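Local structure of pyruvate formate-lyase 2 (Archaeoglobus fulgidus, 2F3O) at residues R297-W308 against E350-V358; D424-F432 against N684-T692. The protein belongs to the glycyl radical enzymes and probably acts as a lyase, its true substrate and reaction not being established. All coordinates share one frame; numbering follows the deposited sequence.

Contact 1. Residues R297-W308 against E350-V358; sequences RELAFDILANLW and ELTYLMLEV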
# COMPACT_ATOMS: atom_id res chain seq x y z
N ARG A 297 45.59 -13.23 26.36
CA ARG A 297 44.42 -12.99 27.20
C ARG A 297 44.51 -11.70 28.00
O ARG A 297 43.49 -11.09 28.30
CB ARG A 297 44.20 -14.18 28.14
CG ARG A 297 42.74 -14.40 28.53
CD ARG A 297 42.44 -15.83 29.03
NE ARG A 297 43.30 -16.87 28.42
CZ ARG A 297 43.14 -17.42 27.21
NH1 ARG A 297 42.16 -17.03 26.39
NH2 ARG A 297 43.99 -18.35 26.79
N GLU A 298 45.71 -11.28 28.35
CA GLU A 298 45.90 -10.10 29.19
C GLU A 298 45.81 -8.80 28.38
O GLU A 298 45.36 -7.76 28.88
CB GLU A 298 47.23 -10.19 29.92
CG GLU A 298 47.44 -9.14 31.02
CD GLU A 298 48.88 -8.61 31.07
OE1 GLU A 298 49.78 -9.33 30.56
OE2 GLU A 298 49.10 -7.49 31.61
N LEU A 299 46.25 -8.86 27.12
CA LEU A 299 46.11 -7.74 26.19
C LEU A 299 44.63 -7.52 25.86
O LEU A 299 44.14 -6.38 25.92
CB LEU A 299 46.89 -8.01 24.91
CG LEU A 299 46.72 -6.97 23.80
CD1 LEU A 299 47.31 -5.65 24.23
CD2 LEU A 299 47.36 -7.44 22.52
N ALA A 300 43.92 -8.61 25.55
CA ALA A 300 42.48 -8.60 25.31
C ALA A 300 41.70 -7.99 26.46
O ALA A 300 40.77 -7.22 26.23
CB ALA A 300 41.98 -9.98 25.05
N PHE A 301 42.09 -8.34 27.68
CA PHE A 301 41.57 -7.74 28.89
C PHE A 301 41.76 -6.23 28.92
O PHE A 301 40.84 -5.50 29.27
CB PHE A 301 42.24 -8.36 30.11
CG PHE A 301 41.52 -8.11 31.41
CD1 PHE A 301 40.48 -8.91 31.79
CD2 PHE A 301 41.92 -7.09 32.26
CE1 PHE A 301 39.83 -8.69 33.00
CE2 PHE A 301 41.26 -6.88 33.46
CZ PHE A 301 40.23 -7.67 33.83
N ASP A 302 42.96 -5.77 28.57
CA ASP A 302 43.32 -4.35 28.64
C ASP A 302 42.54 -3.54 27.61
O ASP A 302 42.13 -2.41 27.88
CB ASP A 302 44.82 -4.14 28.40
CG ASP A 302 45.65 -4.11 29.70
OD1 ASP A 302 45.07 -3.92 30.80
OD2 ASP A 302 46.90 -4.26 29.59
N ILE A 303 42.36 -4.14 26.44
CA ILE A 303 41.56 -3.57 25.35
C ILE A 303 40.11 -3.31 25.80
O ILE A 303 39.58 -2.20 25.64
CB ILE A 303 41.61 -4.50 24.12
CG1 ILE A 303 42.96 -4.41 23.41
CG2 ILE A 303 40.55 -4.16 23.14
CD1 ILE A 303 43.16 -5.48 22.36
N LEU A 304 39.49 -4.31 26.41
CA LEU A 304 38.13 -4.19 26.91
C LEU A 304 38.06 -3.23 28.07
O LEU A 304 37.11 -2.46 28.17
CB LEU A 304 37.60 -5.55 27.34
CG LEU A 304 37.48 -6.52 26.17
CD1 LEU A 304 37.38 -7.94 26.67
CD2 LEU A 304 36.30 -6.14 25.28
N ALA A 305 39.08 -3.25 28.92
CA ALA A 305 39.18 -2.33 30.05
C ALA A 305 39.16 -0.87 29.61
O ALA A 305 38.46 -0.05 30.22
CB ALA A 305 40.42 -2.62 30.88
N ASN A 306 39.91 -0.59 28.55
CA ASN A 306 39.98 0.74 27.97
C ASN A 306 38.63 1.26 27.48
O ASN A 306 38.30 2.43 27.70
CB ASN A 306 40.94 0.69 26.80
CG ASN A 306 41.55 2.04 26.49
OD1 ASN A 306 40.94 3.10 26.62
ND2 ASN A 306 42.79 1.99 26.08
N LEU A 307 37.88 0.38 26.82
CA LEU A 307 36.52 0.68 26.37
C LEU A 307 35.59 1.00 27.54
O LEU A 307 34.93 2.06 27.55
CB LEU A 307 35.98 -0.52 25.59
CG LEU A 307 35.05 -0.39 24.39
CD1 LEU A 307 34.33 -1.71 24.23
CD2 LEU A 307 34.04 0.70 24.54
N TRP A 308 35.53 0.10 28.53
CA TRP A 308 34.71 0.30 29.71
C TRP A 308 35.02 1.63 30.34
O TRP A 308 34.11 2.42 30.61
CB TRP A 308 34.98 -0.80 30.73
CG TRP A 308 34.01 -1.97 30.79
CD1 TRP A 308 33.39 -2.46 31.91
CD2 TRP A 308 33.60 -2.83 29.71
NE1 TRP A 308 32.60 -3.53 31.59
CE2 TRP A 308 32.72 -3.79 30.25
CE3 TRP A 308 33.88 -2.87 28.33
CZ2 TRP A 308 32.13 -4.78 29.48
CZ3 TRP A 308 33.28 -3.85 27.57
CH2 TRP A 308 32.42 -4.79 28.14
N GLU A 350 33.84 -17.46 25.95
CA GLU A 350 34.93 -17.08 26.84
C GLU A 350 35.00 -15.56 27.00
O GLU A 350 35.55 -15.04 27.99
CB GLU A 350 36.26 -17.60 26.31
CG GLU A 350 37.33 -17.81 27.40
CD GLU A 350 38.77 -17.52 26.92
OE1 GLU A 350 39.14 -17.91 25.78
OE2 GLU A 350 39.52 -16.89 27.71
N LEU A 351 34.44 -14.85 26.04
CA LEU A 351 34.47 -13.41 26.06
C LEU A 351 33.42 -12.87 27.02
O LEU A 351 33.54 -11.75 27.50
CB LEU A 351 34.27 -12.88 24.66
CG LEU A 351 34.76 -11.48 24.32
CD1 LEU A 351 36.17 -11.23 24.81
CD2 LEU A 351 34.67 -11.35 22.84
N THR A 352 32.39 -13.68 27.29
CA THR A 352 31.37 -13.31 28.27
C THR A 352 32.01 -13.20 29.64
O THR A 352 31.83 -12.20 30.33
CB THR A 352 30.24 -14.35 28.35
OG1 THR A 352 29.75 -14.64 27.04
CG2 THR A 352 29.12 -13.86 29.22
N TYR A 353 32.79 -14.23 29.99
CA TYR A 353 33.49 -14.31 31.27
C TYR A 353 34.46 -13.15 31.46
O TYR A 353 34.51 -12.53 32.52
CB TYR A 353 34.25 -15.62 31.38
CG TYR A 353 33.39 -16.83 31.62
CD1 TYR A 353 33.03 -17.68 30.57
CD2 TYR A 353 32.94 -17.15 32.90
CE1 TYR A 353 32.25 -18.80 30.79
CE2 TYR A 353 32.15 -18.27 33.13
CZ TYR A 353 31.80 -19.09 32.07
OH TYR A 353 31.01 -20.21 32.30
N LEU A 354 35.23 -12.89 30.40
CA LEU A 354 36.17 -11.79 30.35
C LEU A 354 35.51 -10.49 30.70
O LEU A 354 35.99 -9.74 31.53
CB LEU A 354 36.78 -11.65 28.96
CG LEU A 354 38.20 -12.15 28.81
CD1 LEU A 354 38.83 -11.44 27.62
CD2 LEU A 354 38.98 -11.88 30.10
N MET A 355 34.36 -10.24 30.08
CA MET A 355 33.66 -9.00 30.28
C MET A 355 33.13 -8.83 31.70
O MET A 355 33.05 -7.71 32.19
CB MET A 355 32.58 -8.84 29.23
CG MET A 355 33.18 -8.40 27.92
SD MET A 355 32.08 -8.70 26.56
CE MET A 355 33.07 -8.17 25.18
N LEU A 356 32.82 -9.94 32.36
CA LEU A 356 32.39 -9.93 33.74
C LEU A 356 33.56 -9.54 34.63
O LEU A 356 33.41 -8.75 35.57
CB LEU A 356 31.88 -11.32 34.14
CG LEU A 356 30.72 -11.56 35.11
CD1 LEU A 356 30.94 -12.91 35.76
CD2 LEU A 356 30.53 -10.49 36.19
N GLU A 357 34.74 -10.09 34.31
CA GLU A 357 35.97 -9.83 35.06
C GLU A 357 36.40 -8.38 35.04
O GLU A 357 36.71 -7.83 36.09
CB GLU A 357 37.11 -10.66 34.51
CG GLU A 357 37.35 -11.97 35.19
CD GLU A 357 38.76 -12.44 34.93
OE1 GLU A 357 38.92 -13.45 34.21
OE2 GLU A 357 39.71 -11.77 35.42
N VAL A 358 36.45 -7.79 33.85
CA VAL A 358 36.80 -6.37 33.71
C VAL A 358 35.76 -5.50 34.42
O VAL A 358 36.12 -4.52 35.07
CB VAL A 358 37.06 -5.95 32.23
CG1 VAL A 358 36.12 -6.61 31.34
CG2 VAL A 358 36.93 -4.47 32.02
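Leu304 and Val358 show how two helices mesh: each is a knob seated in a four-residue hole of the other helix, knobs-into-holes packing, with the axes 9.8 Å apart and crossing at -57°. From the CB of Leu304, the first atom to look across, Val358 CG1 lies 4.4 Å away. Leu304 CG stands beside its own backbone N (chi1 -64°), which carries the fork over the partner helix, where the two tips part. CD1 meets Leu354 CD1 at 3.9 Å and, slightly farther, the CD1 of Leu351; CD2 touches Met355 CE at 3.8 Å. Val358 answers with CB over a face of the Phe301 ring and CG2 over a face of Trp308, a CH-pi contact 4.2 Å from the five-membered ring's centroid. The Phe301 edge takes Leu354 CD2 and Glu357 CB near its plane. Toward the start of both helices, Arg297 NH1 reaches Glu350 OE2 at 3.0 Å in a salt bridge whose hydrogen bond is weak, the guanidinium and carboxylate planes 54° apart. Beyond the pair, Phe286 of helix 283-289 touches Ala300, Glu350 and Leu351, helix 250-267 packs on Leu304 through Phe250, and helix 379-390 takes Glu357 through a salt bridge to Arg384.

Contact 2. Residues D424-F432 against N684-T692; sequences DGCVEIAPF and NLPNGASLT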
# COMPACT_ATOMS: atom_id res chain seq x y z
N ASP A 424 19.19 -1.92 26.61
CA ASP A 424 19.79 -0.59 26.56
C ASP A 424 19.29 0.24 27.76
O ASP A 424 18.22 -0.05 28.34
CB ASP A 424 19.46 0.14 25.25
CG ASP A 424 17.96 0.35 25.05
OD1 ASP A 424 17.29 -0.59 24.58
OD2 ASP A 424 17.46 1.46 25.35
N GLY A 425 20.07 1.26 28.12
CA GLY A 425 19.71 2.12 29.24
C GLY A 425 19.82 1.47 30.61
O GLY A 425 20.85 0.91 30.94
N CYS A 426 18.75 1.55 31.40
CA CYS A 426 18.68 0.81 32.64
C CYS A 426 18.26 -0.64 32.45
O CYS A 426 19.06 -1.57 32.67
CB CYS A 426 17.64 1.43 33.53
SG CYS A 426 17.84 3.14 33.73
N VAL A 427 16.98 -0.83 32.13
CA VAL A 427 16.36 -2.16 32.14
C VAL A 427 15.58 -2.49 30.87
O VAL A 427 14.98 -3.56 30.76
CB VAL A 427 15.39 -2.35 33.35
CG1 VAL A 427 16.07 -2.02 34.65
CG2 VAL A 427 14.14 -1.49 33.20
N GLU A 428 15.59 -1.56 29.91
CA GLU A 428 14.83 -1.67 28.66
C GLU A 428 15.33 -2.75 27.71
O GLU A 428 16.53 -2.90 27.48
CB GLU A 428 14.83 -0.33 27.95
CG GLU A 428 14.43 0.81 28.86
CD GLU A 428 15.62 1.61 29.34
OE1 GLU A 428 16.12 2.46 28.58
OE2 GLU A 428 16.07 1.39 30.48
N ILE A 429 14.38 -3.51 27.16
CA ILE A 429 14.69 -4.61 26.25
C ILE A 429 14.10 -4.35 24.86
O ILE A 429 13.11 -3.62 24.71
CB ILE A 429 14.18 -5.95 26.79
CG1 ILE A 429 12.70 -5.88 27.11
CG2 ILE A 429 14.95 -6.35 28.02
CD1 ILE A 429 12.07 -7.24 27.21
N ALA A 430 14.73 -4.95 23.86
CA ALA A 430 14.48 -4.62 22.45
C ALA A 430 15.13 -5.65 21.57
O ALA A 430 16.16 -6.18 21.93
CB ALA A 430 15.04 -3.21 22.12
N PRO A 431 14.51 -5.95 20.42
CA PRO A 431 15.20 -6.70 19.35
C PRO A 431 16.51 -6.01 18.98
O PRO A 431 16.53 -4.80 18.83
CB PRO A 431 14.21 -6.64 18.17
CG PRO A 431 13.14 -5.67 18.60
CD PRO A 431 13.11 -5.67 20.08
N PHE A 432 17.59 -6.78 18.86
CA PHE A 432 18.89 -6.20 18.64
C PHE A 432 19.13 -5.80 17.20
O PHE A 432 19.17 -6.62 16.29
CB PHE A 432 19.99 -7.16 19.11
CG PHE A 432 21.40 -6.63 18.97
CD1 PHE A 432 21.72 -5.33 19.32
CD2 PHE A 432 22.42 -7.46 18.53
CE1 PHE A 432 23.03 -4.86 19.19
CE2 PHE A 432 23.72 -7.00 18.40
CZ PHE A 432 24.03 -5.71 18.73
N ASN A 684 3.24 -8.83 29.70
CA ASN A 684 2.70 -7.59 29.16
C ASN A 684 3.55 -6.35 29.36
O ASN A 684 3.06 -5.25 29.19
CB ASN A 684 1.37 -7.28 29.80
CG ASN A 684 0.36 -8.31 29.50
OD1 ASN A 684 -0.17 -8.96 30.39
ND2 ASN A 684 0.09 -8.50 28.22
N LEU A 685 4.82 -6.52 29.70
CA LEU A 685 5.66 -5.37 30.03
C LEU A 685 6.89 -5.28 29.13
O LEU A 685 8.00 -5.40 29.62
CB LEU A 685 6.09 -5.49 31.48
CG LEU A 685 6.51 -4.26 32.29
CD1 LEU A 685 5.44 -3.20 32.32
CD2 LEU A 685 6.82 -4.71 33.69
N PRO A 686 6.72 -5.02 27.81
CA PRO A 686 7.87 -5.26 26.94
C PRO A 686 8.94 -4.17 26.90
O PRO A 686 9.86 -4.28 26.12
CB PRO A 686 7.23 -5.38 25.56
CG PRO A 686 6.07 -4.46 25.63
CD PRO A 686 5.55 -4.53 27.04
N ASN A 687 8.84 -3.12 27.71
CA ASN A 687 9.91 -2.14 27.76
C ASN A 687 10.79 -2.29 29.01
O ASN A 687 11.61 -1.45 29.31
CB ASN A 687 9.35 -0.73 27.65
CG ASN A 687 10.41 0.31 27.29
OD1 ASN A 687 10.95 0.32 26.19
ND2 ASN A 687 10.69 1.19 28.22
N GLY A 688 10.61 -3.39 29.75
CA GLY A 688 11.45 -3.71 30.91
C GLY A 688 10.88 -3.38 32.28
O GLY A 688 9.94 -2.60 32.39
N ALA A 689 11.46 -3.97 33.32
CA ALA A 689 11.06 -3.67 34.69
C ALA A 689 12.29 -3.54 35.56
O ALA A 689 13.28 -4.20 35.31
CB ALA A 689 10.17 -4.75 35.25
N SER A 690 12.22 -2.69 36.57
CA SER A 690 13.34 -2.55 37.49
C SER A 690 13.03 -3.07 38.89
O SER A 690 12.20 -2.48 39.60
CB SER A 690 13.79 -1.11 37.58
OG SER A 690 14.60 -0.90 38.72
N LEU A 691 13.69 -4.15 39.27
CA LEU A 691 13.66 -4.66 40.64
C LEU A 691 15.04 -4.52 41.28
O LEU A 691 16.01 -5.14 40.82
CB LEU A 691 13.20 -6.11 40.67
CG LEU A 691 13.26 -6.81 42.02
CD1 LEU A 691 12.33 -6.12 43.00
CD2 LEU A 691 12.92 -8.28 41.87
N THR A 692 15.13 -3.72 42.35
CA THR A 692 16.38 -3.55 43.08
C THR A 692 16.32 -4.18 44.46
O THR A 692 15.44 -3.85 45.25
CB THR A 692 16.67 -2.09 43.32
OG1 THR A 692 16.35 -1.37 42.13
CG2 THR A 692 18.12 -1.89 43.69
O HOH W 1 13.06 -0.90 24.74
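Backbone meets backbone where Glu428 passes Gly688, their CA atoms 4.5 Å apart, with no direct hydrogen bond across. The segment 424-432 holds the turn and returning strand of a beta hairpin whose Gly-Cys-Val-Glu sequence matches the cysteine loop of glycyl radical enzymes; the segment 684-692 makes a type I turn from Leu685 to Gly688, then extends toward strand 692-696. Two CA-H...O contacts join them reciprocally: Gly688 CA lies 3.5 Å from Val427 O, and Glu428 CA 3.3 Å from Asn687 O. A side chain on Gly688 would run into that same Val427 O, and the backbone angles there also call for glycine. Flanking this meeting point, CB and both methyls of Val427 gather on the carbonyl oxygen of Ala689, CB being 3.4 Å from Ala689 O, while CG1 reaches Ser690 CB. Ile429 lays CG1 against Pro686 O. Glu428 and Asn687 run side by side, pointing the same way, and both continue to Ser439. Bent at chi2 (102°), the glutamate doubles back so that OE2 accepts Val427 N at 2.9 Å, on the anti side of the carboxylate and 31° out of its plane, and Cys426 N more weakly; OE1 takes Ser439 OG and a glycerol probably left from crystallisation. With an alanine in place of Glu428, the amides of Cys426 and Val427 would probably be left without their carboxylate acceptor, and the cysteine turn less firmly fixed. Ser690 OG, meanwhile, bonds Ala751 O, next to Gly752, the predicted radical site, so this buried contact lies where the cysteine loop and the glycine-radical region approach one another. A water completes the junction, donating to Ile429 O at 2.7 Å and to Asn687 OD1 at 2.8 Å.

Along the chain the contacts come in series: contact 1 is closed before contact 2 opens, and contact 2 then spans some 250 residues. Their centres lie 25 Å apart, with nearest atoms about 11 Å apart, so they do not touch. One mixed five-stranded sheet nevertheless relates them. Helix 350-362 of contact 1 connects its adjacent parallel strands 334-338 and 368-373, a beta-alpha-beta crossover, whereas 684-692 leads into strand 692-696 at the other border of the sheet. Contact 1 is centred about 23 Å from the chain's centre, contact 2 about 9 Å. Of the two, contact 2 alone joins both family regions, since 684-692 lies in the glycine-radical range and the other three segments in the pyruvate formate-lyase-like one.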